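PDB 2NN5: hypothetical protein EF_2215 from Enterococcus faecalis, which is of unknown function but belongs to the AHA1 family, binds magnesium ions, and probably adopts the helix-grip fold of SRPBCC proteins. Local coordinates for residues D59-K62 and Q63-P66; E116-P119 and H120-L123; E132-T135 and T136-K140. All coordinates share one frame; numbering follows the deposited sequence.

Contact 1: residues D59-K62 and Q63-P66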
loop_
_atom_site.group_PDB
_atom_site.type_symbol
_atom_site.label_atom_id
_atom_site.label_comp_id
_atom_site.label_asym_id
_atom_site.label_seq_id
_atom_site.Cartn_x
_atom_site.Cartn_y
_atom_site.Cartn_z
ATOM N N ASP A 59 0.940 -10.011 13.217
ATOM C CA ASP A 59 1.143 -11.290 12.527
ATOM C C ASP A 59 0.512 -11.273 11.147
ATOM O O ASP A 59 0.945 -12.017 10.244
ATOM C CB ASP A 59 0.569 -12.412 13.357
ATOM C CG ASP A 59 1.412 -12.717 14.602
ATOM O OD1 ASP A 59 2.524 -12.152 14.799
ATOM O OD2 ASP A 59 0.942 -13.585 15.373
ATOM N N LYS A 60 -0.520 -10.447 10.990
ATOM C CA LYS A 60 -1.156 -10.340 9.665
ATOM C C LYS A 60 -0.454 -9.306 8.774
ATOM O O LYS A 60 -0.225 -9.529 7.584
ATOM C CB LYS A 60 -2.619 -9.974 9.820
ATOM C CG LYS A 60 -3.444 -11.158 10.323
ATOM C CD LYS A 60 -4.865 -10.748 10.550
ATOM C CE LYS A 60 -5.724 -11.859 11.143
ATOM N NZ LYS A 60 -6.169 -12.708 10.033
ATOM N N LEU A 61 -0.075 -8.209 9.381
ATOM C CA LEU A 61 0.648 -7.158 8.664
ATOM C C LEU A 61 1.918 -7.767 8.072
ATOM O O LEU A 61 2.239 -7.521 6.886
ATOM C CB LEU A 61 0.948 -6.047 9.686
ATOM C CG LEU A 61 1.535 -4.772 9.210
ATOM C CD1 LEU A 61 0.845 -4.188 7.992
ATOM C CD2 LEU A 61 1.649 -3.784 10.343
ATOM N N LYS A 62 2.618 -8.607 8.829
ATOM C CA LYS A 62 3.857 -9.187 8.296
ATOM C C LYS A 62 3.641 -10.167 7.141
ATOM O O LYS A 62 4.574 -10.498 6.451
ATOM C CB LYS A 62 4.679 -9.836 9.400
ATOM C CG LYS A 62 5.289 -8.785 10.343
ATOM C CD LYS A 62 6.264 -9.501 11.292
ATOM C CE LYS A 62 7.024 -8.526 12.175
ATOM N NZ LYS A 62 7.735 -7.470 11.332
ATOM N N GLN A 63 2.412 -10.679 6.959
ATOM C CA GLN A 63 2.167 -11.572 5.809
ATOM C C GLN A 63 2.295 -10.862 4.476
ATOM O O GLN A 63 2.504 -11.510 3.436
ATOM C CB GLN A 63 0.772 -12.225 5.882
ATOM C CG GLN A 63 0.624 -13.162 7.093
ATOM C CD GLN A 63 -0.788 -13.711 7.220
ATOM O OE1 GLN A 63 -1.412 -13.617 8.259
ATOM N NE2 GLN A 63 -1.275 -14.285 6.159
ATOM N N TRP A 64 2.097 -9.546 4.469
ATOM C CA TRP A 64 2.145 -8.819 3.213
ATOM C C TRP A 64 3.216 -7.740 3.207
ATOM O O TRP A 64 3.648 -7.330 2.122
ATOM C CB TRP A 64 0.762 -8.278 2.834
ATOM C CG TRP A 64 0.199 -7.255 3.769
ATOM C CD1 TRP A 64 -0.464 -7.498 4.955
ATOM C CD2 TRP A 64 0.180 -5.835 3.575
ATOM N NE1 TRP A 64 -0.841 -6.277 5.543
ATOM C CE2 TRP A 64 -0.463 -5.253 4.707
ATOM C CE3 TRP A 64 0.640 -4.991 2.563
ATOM C CZ2 TRP A 64 -0.608 -3.880 4.853
ATOM C CZ3 TRP A 64 0.460 -3.608 2.713
ATOM C CH2 TRP A 64 -0.119 -3.080 3.859
ATOM N N PHE A 65 3.648 -7.259 4.394
ATOM C CA PHE A 65 4.702 -6.244 4.437
ATOM C C PHE A 65 5.583 -6.606 5.650
ATOM O O PHE A 65 5.409 -6.067 6.741
ATOM C CB PHE A 65 4.098 -4.821 4.502
ATOM C CG PHE A 65 5.051 -3.734 4.094
ATOM C CD1 PHE A 65 6.463 -3.885 4.221
ATOM C CD2 PHE A 65 4.566 -2.577 3.543
ATOM C CE1 PHE A 65 7.326 -2.843 3.856
ATOM C CE2 PHE A 65 5.415 -1.529 3.172
ATOM C CZ PHE A 65 6.796 -1.664 3.319
ATOM N N PRO A 66 6.550 -7.526 5.436
ATOM C CA PRO A 66 7.286 -8.158 6.516
ATOM C C PRO A 66 8.049 -7.223 7.449
ATOM O O PRO A 66 8.311 -7.579 8.621
ATOM C CB PRO A 66 8.262 -9.117 5.780
ATOM C CG PRO A 66 7.680 -9.350 4.525
ATOM C CD PRO A 66 6.880 -8.132 4.123
HETATM O O HOH W 1 -4.027 -14.520 8.973
HETATM O O HOH W 2 5.604 -11.971 4.272
#

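Contact 2: residues E116-P119 and H120-L123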
loop_
_atom_site.group_PDB
_atom_site.type_symbol
_atom_site.label_atom_id
_atom_site.label_comp_id
_atom_site.label_asym_id
_atom_site.label_seq_id
_atom_site.Cartn_x
_atom_site.Cartn_y
_atom_site.Cartn_z
ATOM N N GLU A 116 -16.915 -0.786 1.619
ATOM C CA GLU A 116 -17.687 -2.042 1.480
ATOM C C GLU A 116 -18.352 -2.069 0.116
ATOM O O GLU A 116 -19.025 -1.066 -0.280
ATOM C CB GLU A 116 -18.729 -2.148 2.617
ATOM C CG GLU A 116 -19.454 -3.485 2.601
ATOM C CD GLU A 116 -20.124 -3.817 3.919
ATOM O OE1 GLU A 116 -19.567 -3.456 5.008
ATOM O OE2 GLU A 116 -21.188 -4.497 3.859
ATOM N N GLN A 117 -18.196 -3.181 -0.621
ATOM C CA GLN A 117 -18.882 -3.324 -1.909
ATOM C C GLN A 117 -20.072 -4.243 -1.695
ATOM O O GLN A 117 -21.104 -4.053 -2.325
ATOM C CB GLN A 117 -17.979 -3.909 -2.978
ATOM C CG GLN A 117 -16.705 -3.097 -3.126
ATOM C CD GLN A 117 -16.916 -1.692 -3.717
ATOM O OE1 GLN A 117 -17.105 -1.515 -4.945
ATOM N NE2 GLN A 117 -16.827 -0.682 -2.855
ATOM N N ALA A 118 -19.888 -5.239 -0.830
ATOM C CA ALA A 118 -20.901 -6.277 -0.467
ATOM C C ALA A 118 -20.461 -6.860 0.879
ATOM O O ALA A 118 -19.389 -6.515 1.373
ATOM C CB ALA A 118 -20.966 -7.336 -1.543
ATOM N N PRO A 119 -21.312 -7.699 1.543
ATOM C CA PRO A 119 -20.936 -8.090 2.934
ATOM C C PRO A 119 -19.535 -8.746 3.053
ATOM O O PRO A 119 -18.843 -8.661 4.104
ATOM C CB PRO A 119 -22.072 -9.077 3.326
ATOM C CG PRO A 119 -23.292 -8.530 2.482
ATOM C CD PRO A 119 -22.640 -8.227 1.149
ATOM N N HIS A 120 -19.142 -9.406 1.975
ATOM C CA HIS A 120 -17.850 -10.100 1.927
ATOM C C HIS A 120 -16.991 -9.625 0.765
ATOM O O HIS A 120 -16.150 -10.369 0.267
ATOM C CB HIS A 120 -18.098 -11.614 1.882
ATOM C CG HIS A 120 -18.757 -12.106 3.129
ATOM N ND1 HIS A 120 -18.116 -12.121 4.352
ATOM C CD2 HIS A 120 -20.023 -12.529 3.359
ATOM C CE1 HIS A 120 -18.956 -12.556 5.279
ATOM N NE2 HIS A 120 -20.114 -12.819 4.700
ATOM N N GLN A 121 -17.189 -8.361 0.357
ATOM C CA GLN A 121 -16.360 -7.801 -0.697
ATOM C C GLN A 121 -16.006 -6.386 -0.365
ATOM O O GLN A 121 -16.876 -5.590 -0.054
ATOM C CB GLN A 121 -17.060 -7.837 -2.039
ATOM C CG GLN A 121 -17.432 -9.236 -2.435
ATOM C CD GLN A 121 -18.126 -9.318 -3.773
ATOM O OE1 GLN A 121 -17.556 -8.933 -4.807
ATOM N NE2 GLN A 121 -19.362 -9.846 -3.774
ATOM N N THR A 122 -14.719 -6.060 -0.431
ATOM C CA THR A 122 -14.275 -4.732 -0.068
ATOM C C THR A 122 -13.464 -4.153 -1.207
ATOM O O THR A 122 -12.752 -4.878 -1.889
ATOM C CB THR A 122 -13.363 -4.817 1.149
ATOM O OG1 THR A 122 -14.115 -5.323 2.248
ATOM C CG2 THR A 122 -12.738 -3.439 1.521
ATOM N N LEU A 123 -13.572 -2.842 -1.410
ATOM C CA LEU A 123 -12.641 -2.133 -2.264
ATOM C C LEU A 123 -11.727 -1.369 -1.344
ATOM O O LEU A 123 -12.145 -0.423 -0.671
ATOM C CB LEU A 123 -13.386 -1.184 -3.195
ATOM C CG LEU A 123 -12.524 -0.528 -4.277
ATOM C CD1 LEU A 123 -12.088 -1.601 -5.262
ATOM C CD2 LEU A 123 -13.372 0.517 -4.984
#

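Contact 3: residues E132-T135 and T136-K140. With EDO (1,2-ethanediol), chain D.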
loop_
_atom_site.group_PDB
_atom_site.type_symbol
_atom_site.label_atom_id
_atom_site.label_comp_id
_atom_site.label_asym_id
_atom_site.label_seq_id
_atom_site.Cartn_x
_atom_site.Cartn_y
_atom_site.Cartn_z
ATOM N N GLU A 132 8.465 16.203 -3.017
ATOM C CA GLU A 132 9.702 16.179 -3.802
ATOM C C GLU A 132 10.940 15.775 -2.982
ATOM O O GLU A 132 11.914 15.246 -3.561
ATOM C CB GLU A 132 9.914 17.528 -4.534
ATOM C CG GLU A 132 11.001 17.546 -5.623
ATOM C CD GLU A 132 12.394 17.841 -5.065
ATOM O OE1 GLU A 132 12.462 18.392 -3.940
ATOM O OE2 GLU A 132 13.411 17.514 -5.738
ATOM N N ASN A 133 10.888 15.981 -1.648
ATOM C CA ASN A 133 11.997 15.559 -0.777
ATOM C C ASN A 133 11.964 14.090 -0.313
ATOM O O ASN A 133 12.784 13.675 0.511
ATOM C CB ASN A 133 12.155 16.514 0.425
ATOM C CG ASN A 133 11.023 16.421 1.419
ATOM O OD1 ASN A 133 11.136 16.942 2.551
ATOM N ND2 ASN A 133 9.943 15.751 1.045
ATOM N N PHE A 134 11.048 13.291 -0.888
ATOM C CA PHE A 134 11.040 11.869 -0.593
ATOM C C PHE A 134 12.436 11.318 -0.714
ATOM O O PHE A 134 13.145 11.599 -1.696
ATOM C CB PHE A 134 10.200 11.135 -1.629
ATOM C CG PHE A 134 9.186 10.246 -1.039
ATOM C CD1 PHE A 134 8.149 10.793 -0.291
ATOM C CD2 PHE A 134 9.225 8.898 -1.273
ATOM C CE1 PHE A 134 7.156 10.000 0.237
ATOM C CE2 PHE A 134 8.244 8.086 -0.733
ATOM C CZ PHE A 134 7.188 8.661 0.005
ATOM N N THR A 135 12.826 10.503 0.253
ATOM C CA THR A 135 14.162 9.927 0.253
ATOM C C THR A 135 14.348 8.796 -0.771
ATOM O O THR A 135 15.417 8.670 -1.364
ATOM C CB THR A 135 14.603 9.525 1.690
ATOM O OG1 THR A 135 13.795 8.461 2.156
ATOM C CG2 THR A 135 14.417 10.681 2.615
ATOM N N THR A 136 13.320 7.997 -1.006
ATOM C CA THR A 136 13.345 6.918 -2.010
ATOM C C THR A 136 12.857 7.543 -3.337
ATOM O O THR A 136 11.912 8.345 -3.312
ATOM C CB THR A 136 12.331 5.836 -1.588
ATOM O OG1 THR A 136 12.711 5.283 -0.315
ATOM C CG2 THR A 136 12.215 4.715 -2.642
ATOM N N PRO A 137 13.440 7.162 -4.495
ATOM C CA PRO A 137 12.845 7.693 -5.752
ATOM C C PRO A 137 11.354 7.349 -5.789
ATOM O O PRO A 137 10.970 6.224 -5.460
ATOM C CB PRO A 137 13.619 6.987 -6.854
ATOM C CG PRO A 137 14.986 6.645 -6.167
ATOM C CD PRO A 137 14.616 6.295 -4.746
ATOM N N ARG A 138 10.542 8.336 -6.103
ATOM C CA ARG A 138 9.085 8.157 -5.915
ATOM C C ARG A 138 8.492 7.037 -6.729
ATOM O O ARG A 138 7.585 6.357 -6.239
ATOM C CB ARG A 138 8.410 9.473 -6.132
ATOM C CG ARG A 138 8.750 10.395 -4.961
ATOM C CD ARG A 138 8.204 11.755 -5.103
ATOM N NE ARG A 138 8.892 12.447 -6.188
ATOM C CZ ARG A 138 8.570 13.677 -6.549
ATOM N NH1 ARG A 138 7.573 14.327 -5.937
ATOM N NH2 ARG A 138 9.230 14.259 -7.551
ATOM N N HIS A 139 8.993 6.821 -7.962
ATOM C CA HIS A 139 8.427 5.745 -8.763
ATOM C C HIS A 139 8.768 4.368 -8.153
ATOM O O HIS A 139 8.031 3.375 -8.346
ATOM C CB HIS A 139 8.900 5.851 -10.212
ATOM C CG HIS A 139 10.370 5.722 -10.366
ATOM N ND1 HIS A 139 11.257 6.734 -10.054
ATOM C CD2 HIS A 139 11.107 4.691 -10.817
ATOM C CE1 HIS A 139 12.485 6.306 -10.298
ATOM N NE2 HIS A 139 12.413 5.091 -10.798
ATOM N N LYS A 140 9.905 4.279 -7.454
ATOM C CA LYS A 140 10.260 3.010 -6.805
ATOM C C LYS A 140 9.409 2.770 -5.580
ATOM O O LYS A 140 9.053 1.626 -5.280
ATOM C CB LYS A 140 11.737 2.942 -6.389
ATOM C CG LYS A 140 12.679 2.749 -7.528
ATOM C CD LYS A 140 14.118 2.424 -7.081
ATOM C CE LYS A 140 14.497 2.866 -5.666
ATOM N NZ LYS A 140 14.234 1.852 -4.576
HETATM C C1 EDO D . 10.190 10.316 -10.460
HETATM O O1 EDO D . 10.549 9.384 -9.445
HETATM C C2 EDO D . 9.592 11.584 -9.856
HETATM O O2 EDO D . 10.549 12.127 -8.973
#

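Contact 1: residues D59-K62 and Q63-P66
Leu-61 O accepts from two backbone donors, Phe-65 N at 2.9 Å, the four-residue step of an alpha-helix, and Trp-64 N at 3.2 Å, a three-residue step. A second three-residue bond runs from Gln-63 N to Lys-60 O at 2.9 Å. Such a mixture of four- and three-residue bonds marks the end of the helix.

Polar side chains tie the two halves together on the outside. Lys-62 stays extended until its last torsion (chi4 -55°), which turns the ammonium group to Pro-66 O, with Lys-62 NZ 2.8 Å away; the same nitrogen also donates to Leu-68 O. Lys-60 and Gln-63 run side by side, joined at their ends by a water that accepts from Lys-60 NZ (3.0 Å) and donates to Gln-63 OE1 (2.9 Å).

The inner side is formed by the indole of Trp-64. With chi1 at 64°, it folds back along its own helix and has two carbonyls as ring neighbours, Leu-61 O over one face and Lys-60 O near the plane at an edge. The apolar contact comes from Leu-61, whose methyl CD1 meets CZ2 of Trp-64 at 3.5 Å, while the indole NE1 is satisfied by Tyr-54 O. The ring also packs on Val-148 and Leu-152, joining the short helix to helix 138-157. A pair of short helices, 48-56 and 58-64, inserted in the chain between strands 35-44 and 68-72, with the long helix 138-157 packed on the pair, is characteristic of the SRPBCC helix-grip fold.

Contact 2: residues E116-P119 and H120-L123
Gln-117 and Ala-118 both point their backbone N-H at one acceptor, Gln-121 O. The two bonds to Gln-121 O measure 2.8 Å from Gln-117 N and 3.1 Å from Ala-118 N, and both arrive from the same face of the carbonyl plane. Across the tip, Gln-121 N returns a nearly straight bond of 3.0 Å to Ala-118 O, standing above that carbonyl's plane, and closes a type I turn with Pro-119 and His-120 at its corners.

Side chains follow this frame. Gln-117 bends at chi2 (-68°), which lays its carboxamide across Leu-123, Gln-117 NE2 being 3.5 Å from Leu-123 CB; the same NE2 makes a weak bond back to Lys-115 O. Gln-121, by contrast, is extended, and its NE2 passes 3.7 Å from Ala-118 CB on the face these two residues share. At the tip, the imidazole of His-120 merely lies over the adjoining peptide, CG of His-120 being 3.4 Å from C of Pro-119.

Further out, the hairpin is positioned by its neighbours. Leu-123 bonds through its backbone to Lys-115, and Thr-122 to Ile-44 in the strand on its other side, while Thr-122 OG1 bonds Ala-46 O. Glu-116 and Thr-122, paired on the opposite face from Ala-118, both touch Pro-48 at the start of helix 48-56. A bound magnesium ion lies about 4 Å from the Glu-116 side chain. Gln-117, with phi/psi of -103°/-36°, is the first residue of a classic beta bulge, here set directly beside the tight turn of a beta hairpin with a two-residue loop, linking strands 108-116 and 121-130.

Contact 3: residues E132-T135 and T136-K140
Arg-138 turns at chi3 (-69°), bending its chain across Phe-134 and carrying the guanidinium on to Glu-132. Phe-134 answers with a chi1 of -129°, away from the staggered values, and the ring and guanidinium planes end 31° apart. Arg-138 CG lies 3.7 Å from Phe-134 CB and approaches the ring obliquely. At the ring's edge and in its plane, Phe-134 CD2 meets Thr-136 O at 3.4 Å. Over one guanidinium face sits Glu-132 CA, 3.5 Å from Arg-138 NH1.

Loop 132-135 thus meets Arg-138 by van der Waals contact alone, where strand 121-130 leads into helix 138-157 with Pro-137 at the N-cap position. NH1 bonds instead to the carbonyls of Gln-34, between strands 28-32 and 35-44, and of Leu-130, the last residue of strand 121-130. At the guanidinium edge carrying NE and NH2, Arg-138 NH2 gives a 2.9 Å bond to O2 of an ethanediol, probably from the crystallisation liquor, and NE a weak one. The diol's O1 accepts weakly from His-139 N and forms a 2.8 Å hydrogen bond with His-139 ND1. The charge of Arg-138 therefore appears to be met by carbonyls and a solvent-derived diol rather than by the nearby Glu-132 carboxylate.

How the contacts relate
All three contacts are local, each made within one continuous run of chain, yet their chemistry follows their place in the fold. Contact 1 is partly buried and includes two buried residues, Leu-61 and Trp-64; contacts 2 and 3 lie at the surface, on opposite sides of the chain's centre with their centres about 33 Å apart. Contact 1 ends a helix, contact 3 begins one, and contact 2 turns the chain from one strand into the next. Strand 121-130 starts in contact 2 and runs toward the loop of contact 3, whose helix 138-157 then packs against contact 1. Main-chain bonds dominate contacts 1 and 2, whereas none crosses contact 3, where an arginine side chain does the bridging.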